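Local coordinates for sensor protein (Pseudomonas syringae pv. tomato, PDB 2R8R) that probably acts as a membrane-bound histidine kinase that senses osmotic or potassium stress, the crystallised piece being its N-terminal cytoplasmic sensor region with a P-loop NTPase-like fold, at residues 73-77 with 78-82; 108-111 with 112-116; 122-125 with 126-130. One frame throughout, in Å; residues are numbered along the deposited sequence.

Interaction 1 (73-77 with 78-82)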
loop_
_atom_site.group_PDB
_atom_site.type_symbol
_atom_site.label_atom_id
_atom_site.label_comp_id
_atom_site.label_asym_id
_atom_site.label_seq_id
_atom_site.Cartn_x
_atom_site.Cartn_y
_atom_site.Cartn_z
ATOM N N GLU A 73 -7.643 -6.840 11.129
ATOM C CA GLU A 73 -8.499 -5.751 10.615
ATOM C C GLU A 73 -8.534 -5.850 9.096
ATOM O O GLU A 73 -7.501 -6.054 8.465
ATOM C CB GLU A 73 -7.948 -4.374 10.991
ATOM C CG GLU A 73 -7.728 -4.117 12.474
ATOM C CD GLU A 73 -6.850 -2.907 12.704
ATOM O OE1 GLU A 73 -5.845 -2.739 11.967
ATOM O OE2 GLU A 73 -7.163 -2.085 13.604
ATOM N N GLU A 74 -9.722 -5.753 8.511
ATOM C CA GLU A 74 -9.863 -5.648 7.073
ATOM C C GLU A 74 -10.770 -4.488 6.742
ATOM O O GLU A 74 -11.640 -4.112 7.522
ATOM C CB GLU A 74 -10.547 -6.889 6.464
ATOM C CG GLU A 74 -9.696 -8.045 6.034
ATOM C CD GLU A 74 -8.374 -7.672 5.475
ATOM O OE1 GLU A 74 -8.317 -6.707 4.689
ATOM O OE2 GLU A 74 -7.398 -8.375 5.799
HETATM N N MSE A 75 -10.562 -3.970 5.540
HETATM C CA MSE A 75 -11.470 -3.089 4.891
HETATM C C MSE A 75 -12.878 -3.719 4.842
HETATM O O MSE A 75 -13.048 -4.940 4.553
HETATM C CB MSE A 75 -10.960 -2.854 3.495
HETATM C CG MSE A 75 -11.755 -1.937 2.702
HETATM SE SE MSE A 75 -11.108 -1.882 0.873
HETATM C CE MSE A 75 -11.339 -3.680 0.387
ATOM N N ASP A 76 -13.865 -2.886 5.164
ATOM C CA ASP A 76 -15.243 -3.287 5.100
ATOM C C ASP A 76 -15.770 -3.089 3.686
ATOM O O ASP A 76 -16.466 -2.140 3.392
ATOM C CB ASP A 76 -16.059 -2.518 6.118
ATOM C CG ASP A 76 -17.439 -3.072 6.292
ATOM O OD1 ASP A 76 -17.837 -4.002 5.564
ATOM O OD2 ASP A 76 -18.127 -2.588 7.193
ATOM N N LEU A 77 -15.443 -4.039 2.827
ATOM C CA LEU A 77 -15.759 -4.002 1.413
ATOM C C LEU A 77 -17.271 -3.849 1.153
ATOM O O LEU A 77 -17.699 -3.039 0.317
ATOM C CB LEU A 77 -15.239 -5.293 0.771
ATOM C CG LEU A 77 -15.406 -5.508 -0.743
ATOM C CD1 LEU A 77 -14.745 -4.365 -1.553
ATOM C CD2 LEU A 77 -14.837 -6.914 -1.138
ATOM N N ASP A 78 -18.051 -4.649 1.869
ATOM C CA ASP A 78 -19.496 -4.649 1.781
ATOM C C ASP A 78 -20.072 -3.285 2.101
ATOM O O ASP A 78 -20.911 -2.832 1.410
ATOM C CB ASP A 78 -20.103 -5.663 2.765
ATOM C CG ASP A 78 -19.945 -7.095 2.308
ATOM O OD1 ASP A 78 -19.049 -7.340 1.479
ATOM O OD2 ASP A 78 -20.715 -7.980 2.780
ATOM N N ALA A 79 -19.610 -2.631 3.152
ATOM C CA ALA A 79 -20.090 -1.293 3.462
ATOM C C ALA A 79 -19.668 -0.279 2.399
ATOM O O ALA A 79 -20.437 0.641 2.103
ATOM C CB ALA A 79 -19.628 -0.853 4.853
ATOM N N LEU A 80 -18.461 -0.432 1.832
ATOM C CA LEU A 80 -17.973 0.502 0.821
ATOM C C LEU A 80 -18.802 0.385 -0.456
ATOM O O LEU A 80 -19.080 1.381 -1.114
ATOM C CB LEU A 80 -16.464 0.291 0.521
ATOM C CG LEU A 80 -15.470 0.643 1.651
ATOM C CD1 LEU A 80 -14.101 0.019 1.404
ATOM C CD2 LEU A 80 -15.395 2.136 1.939
ATOM N N LEU A 81 -19.195 -0.827 -0.811
ATOM C CA LEU A 81 -19.965 -1.051 -2.031
ATOM C C LEU A 81 -21.353 -0.481 -1.850
ATOM O O LEU A 81 -21.927 0.067 -2.789
ATOM C CB LEU A 81 -20.040 -2.533 -2.400
ATOM C CG LEU A 81 -18.755 -3.146 -2.948
ATOM C CD1 LEU A 81 -18.797 -4.678 -2.849
ATOM C CD2 LEU A 81 -18.474 -2.701 -4.401
ATOM N N LYS A 82 -21.875 -0.585 -0.627
ATOM C CA LYS A 82 -23.192 -0.052 -0.326
ATOM C C LYS A 82 -23.224 1.480 -0.336
ATOM O O LYS A 82 -24.123 2.082 -0.937
ATOM C CB LYS A 82 -23.712 -0.603 0.996
ATOM C CG LYS A 82 -24.340 -2.005 0.868
ATOM C CD LYS A 82 -25.148 -2.420 2.154
ATOM C CE LYS A 82 -25.368 -3.979 2.284
ATOM N NZ LYS A 82 -24.202 -4.703 2.934
HETATM O O HOH W 1 -17.161 -6.387 4.037
#
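The carboxylate of Asp-76 lies over the first turn of helix 77-83, its OD2 3.3 Å from the methyl CB of Ala-79. With CG anti to its own backbone N (chi1 -169°), the group turns forward along the chain, and OD1 accepts from Ala-79 N at 3.3 Å. The N-H points almost straight at the oxygen (163°) but meets it from above the carboxylate plane. A water bridges the same OD1 to the N of Asp-78, so two of the amides that open the helix are served by one side chain. Asp-76 is thus the N-cap residue, placed where strand 70-74 gives way to the helix; its backbone O takes the N-H of Leu-80 at 3.1 Å. Met-75, a selenomethionine, crosses the Leu-80 side chain at about a right angle, presenting CG and SE to Leu-80 CD1; Met-75 SE is 3.6 Å from Leu-80 CD1. Leu-77 and Leu-81, one turn apart, instead run side by side and point the same way, with CG of Leu-77 4.1 Å from CD1 of Leu-81. That pair faces Glu-112 of helix 106-115, whereas Leu-80 packs on Val-88 of strand 87-90.

Interaction 2 (108-111 with 112-116)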
loop_
_atom_site.group_PDB
_atom_site.type_symbol
_atom_site.label_atom_id
_atom_site.label_comp_id
_atom_site.label_asym_id
_atom_site.label_seq_id
_atom_site.Cartn_x
_atom_site.Cartn_y
_atom_site.Cartn_z
ATOM N N GLN A 108 -8.192 -8.135 -5.206
ATOM C CA GLN A 108 -9.541 -8.529 -5.643
ATOM C C GLN A 108 -10.638 -7.660 -5.064
ATOM O O GLN A 108 -11.616 -7.387 -5.738
ATOM C CB GLN A 108 -9.841 -9.975 -5.263
ATOM C CG GLN A 108 -8.998 -10.971 -5.942
ATOM C CD GLN A 108 -9.198 -12.355 -5.359
ATOM O OE1 GLN A 108 -8.371 -12.805 -4.592
ATOM N NE2 GLN A 108 -10.334 -13.018 -5.692
ATOM N N ASP A 109 -10.506 -7.275 -3.801
ATOM C CA ASP A 109 -11.379 -6.286 -3.194
ATOM C C ASP A 109 -11.413 -4.998 -4.022
ATOM O O ASP A 109 -12.462 -4.439 -4.305
ATOM C CB ASP A 109 -10.893 -5.900 -1.790
ATOM C CG ASP A 109 -10.999 -7.036 -0.747
ATOM O OD1 ASP A 109 -11.531 -8.153 -1.035
ATOM O OD2 ASP A 109 -10.550 -6.762 0.388
ATOM N N ILE A 110 -10.225 -4.534 -4.391
ATOM C CA ILE A 110 -10.045 -3.383 -5.237
ATOM C C ILE A 110 -10.679 -3.555 -6.612
ATOM O O ILE A 110 -11.349 -2.654 -7.099
ATOM C CB ILE A 110 -8.520 -3.020 -5.365
ATOM C CG1 ILE A 110 -8.037 -2.417 -4.035
ATOM C CG2 ILE A 110 -8.310 -2.104 -6.527
ATOM C CD1 ILE A 110 -6.536 -2.336 -3.839
ATOM N N GLN A 111 -10.484 -4.699 -7.244
ATOM C CA GLN A 111 -11.067 -4.891 -8.566
ATOM C C GLN A 111 -12.579 -4.774 -8.461
ATOM O O GLN A 111 -13.192 -4.215 -9.332
ATOM C CB GLN A 111 -10.668 -6.245 -9.228
ATOM C CG GLN A 111 -9.194 -6.493 -9.567
ATOM C CD GLN A 111 -8.592 -5.457 -10.485
ATOM O OE1 GLN A 111 -9.191 -5.082 -11.494
ATOM N NE2 GLN A 111 -7.378 -4.999 -10.158
ATOM N N GLU A 112 -13.165 -5.294 -7.386
ATOM C CA GLU A 112 -14.617 -5.235 -7.164
ATOM C C GLU A 112 -15.160 -3.822 -6.997
ATOM O O GLU A 112 -16.225 -3.501 -7.501
ATOM C CB GLU A 112 -15.059 -6.062 -5.937
ATOM C CG GLU A 112 -16.541 -6.342 -5.954
ATOM C CD GLU A 112 -17.050 -7.223 -4.847
ATOM O OE1 GLU A 112 -16.359 -7.393 -3.823
ATOM O OE2 GLU A 112 -18.192 -7.747 -5.009
ATOM N N LEU A 113 -14.432 -2.992 -6.260
ATOM C CA LEU A 113 -14.771 -1.567 -6.119
ATOM C C LEU A 113 -14.709 -0.912 -7.476
ATOM O O LEU A 113 -15.572 -0.159 -7.822
ATOM C CB LEU A 113 -13.781 -0.851 -5.180
ATOM C CG LEU A 113 -13.786 -1.296 -3.711
ATOM C CD1 LEU A 113 -12.523 -0.817 -3.039
ATOM C CD2 LEU A 113 -15.083 -0.781 -3.036
ATOM N N LEU A 114 -13.654 -1.202 -8.228
ATOM C CA LEU A 114 -13.432 -0.619 -9.544
ATOM C C LEU A 114 -14.522 -1.016 -10.560
ATOM O O LEU A 114 -14.939 -0.184 -11.364
ATOM C CB LEU A 114 -12.051 -1.020 -10.059
ATOM C CG LEU A 114 -10.789 -0.451 -9.390
ATOM C CD1 LEU A 114 -9.528 -1.202 -9.970
ATOM C CD2 LEU A 114 -10.720 0.997 -9.631
ATOM N N ALA A 115 -14.998 -2.270 -10.482
ATOM C CA ALA A 115 -16.107 -2.752 -11.331
ATOM C C ALA A 115 -17.431 -2.074 -10.974
ATOM O O ALA A 115 -18.299 -1.952 -11.825
ATOM C CB ALA A 115 -16.248 -4.292 -11.269
ATOM N N ALA A 116 -17.559 -1.620 -9.730
ATOM C CA ALA A 116 -18.721 -0.848 -9.259
ATOM C C ALA A 116 -18.615 0.634 -9.600
ATOM O O ALA A 116 -19.499 1.400 -9.252
ATOM C CB ALA A 116 -18.930 -1.027 -7.735
#
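Leu-114 N donates to Ile-110 O over 2.9 Å, with an N-H...O angle of 163°. The Leu-114 side chain closes over the same oxygen: its CG stands 3.2 Å from Ile-110 O, so the carbonyl is bonded by the amide and flanked by the isobutyl group of a single residue. Beyond the carbonyl the two side chains lie alongside each other and point the same way, CD1 of Leu-114 touching CG2 of Ile-110 at 3.8 Å. The branch of Ile-110 that does the touching is the one anti to its backbone N. Gln-111 approaches this pair differently: its chain folds back at chi2 (-57°), and OE1 passes Leu-114 CD1 at 4.2 Å on an oblique course, a loose contact.

These residues make up most of helix 106-115, the connecting helix of the beta-alpha-beta unit formed with strands 87-90 and 119-125. Ile-110 and Leu-114 both reach strands 119-125 and 7-12, meeting Leu-7 on the latter, and so turn their shared apolar flank to the parallel sheet. Leu-113 also packs on Val-120, while its CG comes 3.5 Å from Asp-109 O, the oxygen that accepts from Leu-113 N. The carboxylate of Asp-109 is buried and bound elsewhere, OD1 by His-103 ND1 and OD2, weakly, by Asn-97 ND2. Glu-112, its chain extended beyond CG, carries its acid group away from the sheet to Leu-77 and Leu-81 of helix 77-83; OE1 remains 5.6 Å from Asp-109 OD1. In the last turn Ala-115 N donates to Gln-111 O at 2.9 Å, and Ala-116 N reaches back to Glu-112 O.

Interaction 3 (122-125 with 126-130)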
loop_
_atom_site.group_PDB
_atom_site.type_symbol
_atom_site.label_atom_id
_atom_site.label_comp_id
_atom_site.label_asym_id
_atom_site.label_seq_id
_atom_site.Cartn_x
_atom_site.Cartn_y
_atom_site.Cartn_z
ATOM N N THR A 122 -4.151 3.435 -4.180
ATOM C CA THR A 122 -3.506 2.353 -3.431
ATOM C C THR A 122 -2.003 2.556 -3.370
ATOM O O THR A 122 -1.447 3.344 -4.113
ATOM C CB THR A 122 -3.879 0.918 -4.018
ATOM O OG1 THR A 122 -3.549 -0.097 -3.060
ATOM C CG2 THR A 122 -3.167 0.616 -5.350
ATOM N N THR A 123 -1.362 1.853 -2.451
ATOM C CA THR A 123 0.096 1.884 -2.299
ATOM C C THR A 123 0.643 0.466 -2.412
ATOM O O THR A 123 -0.026 -0.500 -2.043
ATOM C CB THR A 123 0.469 2.454 -0.952
ATOM O OG1 THR A 123 -0.012 1.565 0.048
ATOM C CG2 THR A 123 -0.176 3.847 -0.758
ATOM N N VAL A 124 1.852 0.340 -2.949
ATOM C CA VAL A 124 2.533 -0.918 -2.956
ATOM C C VAL A 124 4.043 -0.691 -3.005
ATOM O O VAL A 124 4.512 0.238 -3.677
ATOM C CB VAL A 124 2.080 -1.776 -4.146
ATOM C CG1 VAL A 124 2.692 -1.259 -5.498
ATOM C CG2 VAL A 124 2.377 -3.279 -3.883
ATOM N N ASN A 125 4.786 -1.548 -2.294
ATOM C CA ASN A 125 6.253 -1.651 -2.447
ATOM C C ASN A 125 6.640 -2.595 -3.571
ATOM O O ASN A 125 5.982 -3.595 -3.793
ATOM C CB ASN A 125 6.916 -2.081 -1.151
ATOM C CG ASN A 125 6.905 -1.005 -0.135
ATOM O OD1 ASN A 125 6.562 -1.222 1.040
ATOM N ND2 ASN A 125 7.224 0.181 -0.573
ATOM N N VAL A 126 7.722 -2.272 -4.263
ATOM C CA VAL A 126 8.083 -2.979 -5.490
ATOM C C VAL A 126 8.363 -4.471 -5.288
ATOM O O VAL A 126 8.171 -5.246 -6.218
ATOM C CB VAL A 126 9.275 -2.310 -6.188
ATOM C CG1 VAL A 126 10.568 -2.555 -5.430
ATOM C CG2 VAL A 126 9.353 -2.801 -7.590
ATOM N N GLN A 127 8.791 -4.851 -4.078
ATOM C CA GLN A 127 9.161 -6.244 -3.735
ATOM C C GLN A 127 8.051 -7.280 -3.916
ATOM O O GLN A 127 8.325 -8.487 -4.072
ATOM C CB GLN A 127 9.628 -6.327 -2.274
ATOM C CG GLN A 127 8.558 -5.916 -1.284
ATOM C CD GLN A 127 9.042 -5.813 0.140
ATOM O OE1 GLN A 127 9.061 -6.836 0.824
ATOM N NE2 GLN A 127 9.408 -4.573 0.620
ATOM N N HIS A 128 6.802 -6.808 -3.871
ATOM C CA HIS A 128 5.631 -7.665 -3.942
ATOM C C HIS A 128 5.301 -8.147 -5.324
ATOM O O HIS A 128 4.605 -9.134 -5.476
ATOM C CB HIS A 128 4.423 -6.968 -3.317
ATOM C CG HIS A 128 4.625 -6.631 -1.877
ATOM N ND1 HIS A 128 4.570 -7.580 -0.873
ATOM C CD2 HIS A 128 4.932 -5.459 -1.278
ATOM C CE1 HIS A 128 4.805 -6.997 0.285
ATOM N NE2 HIS A 128 5.029 -5.709 0.067
ATOM N N LEU A 129 5.822 -7.499 -6.345
ATOM C CA LEU A 129 5.569 -7.955 -7.703
ATOM C C LEU A 129 6.080 -9.385 -7.936
ATOM O O LEU A 129 7.248 -9.668 -7.666
ATOM C CB LEU A 129 6.204 -7.000 -8.707
ATOM C CG LEU A 129 5.495 -5.644 -8.766
ATOM C CD1 LEU A 129 6.249 -4.710 -9.700
ATOM C CD2 LEU A 129 4.024 -5.831 -9.214
ATOM N N GLU A 130 5.207 -10.250 -8.475
ATOM C CA GLU A 130 5.544 -11.659 -8.750
ATOM C C GLU A 130 6.857 -11.875 -9.512
ATOM O O GLU A 130 7.714 -12.645 -9.079
ATOM C CB GLU A 130 4.406 -12.341 -9.523
ATOM C CG GLU A 130 3.497 -13.187 -8.664
ATOM C CD GLU A 130 2.250 -13.661 -9.409
ATOM O OE1 GLU A 130 2.216 -13.656 -10.664
ATOM O OE2 GLU A 130 1.286 -14.028 -8.718
#
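His-128 comes back over the end of strand 119-125, its imidazole directed at the backbone of Asn-125. His-128 CB is 3.7 Å from Asn-125 O. CG, set anti to the carbonyl carbon (chi1 -61°), stays almost as near: His-128 CG is 3.8 Å from Asn-125 O. CD2 makes the closest approach: Asn-125 O sits at the ring edge, near its plane, 3.3 Å from this carbon, and Asn-125 CB follows at 3.9 Å. Val-124 CG2 reaches CD2 obliquely from farther off. Gln-127 CG lies over one face of the ring, offset toward its rim. On the other branch of the ring from CD2, ND1 is hydrogen-bonded to Glu-146 O, which, with Asn-125 O at the CD2 edge, would help to hold the rotation of the imidazole. The backbone of His-128 meets the same carbonyl, its N donating weakly but nearly straight (169°) to Asn-125 O at 3.3 Å. That bond starts the short 3-10 turn 126-128, by which the chain leaves the sheet. Gln-127 sends NE2 to 3.9 Å from Asn-125 CB.

The Asn-125 amide turns instead to the probable Walker A loop: ND2 is weakly bonded to Gly-12 O, and the side chain lies about 5 Å from a bound sulfate. Strand 119-125 runs beside strand 7-12, against which Val-124 packs, while beyond the turn Val-126 is covered by Leu-200, Met-203 and Thr-207 of helix 194-209.

The three contacts follow one another along the chain within one P-loop NTPase-like region. Interactions 1 and 2 have centres 11 Å apart and touch directly: Met-75 CE meets Asp-109 CB, and the Leu-77 and Leu-81 side chains meet Glu-112, so helix 77-83 is packed against helix 106-115. Interaction 2 leads into interaction 3 through the next strand, 119-125; their centres are 18 Å apart, yet Ile-110 CD1 touches Thr-122 OG1. Interactions 1 and 3 make no contact, their nearest atoms being about 9 Å apart. The series thus passes from helix 77-83, which touches strand 87-90, through its neighbour, helix 106-115, to the strand end beside the probable nucleotide-binding loop.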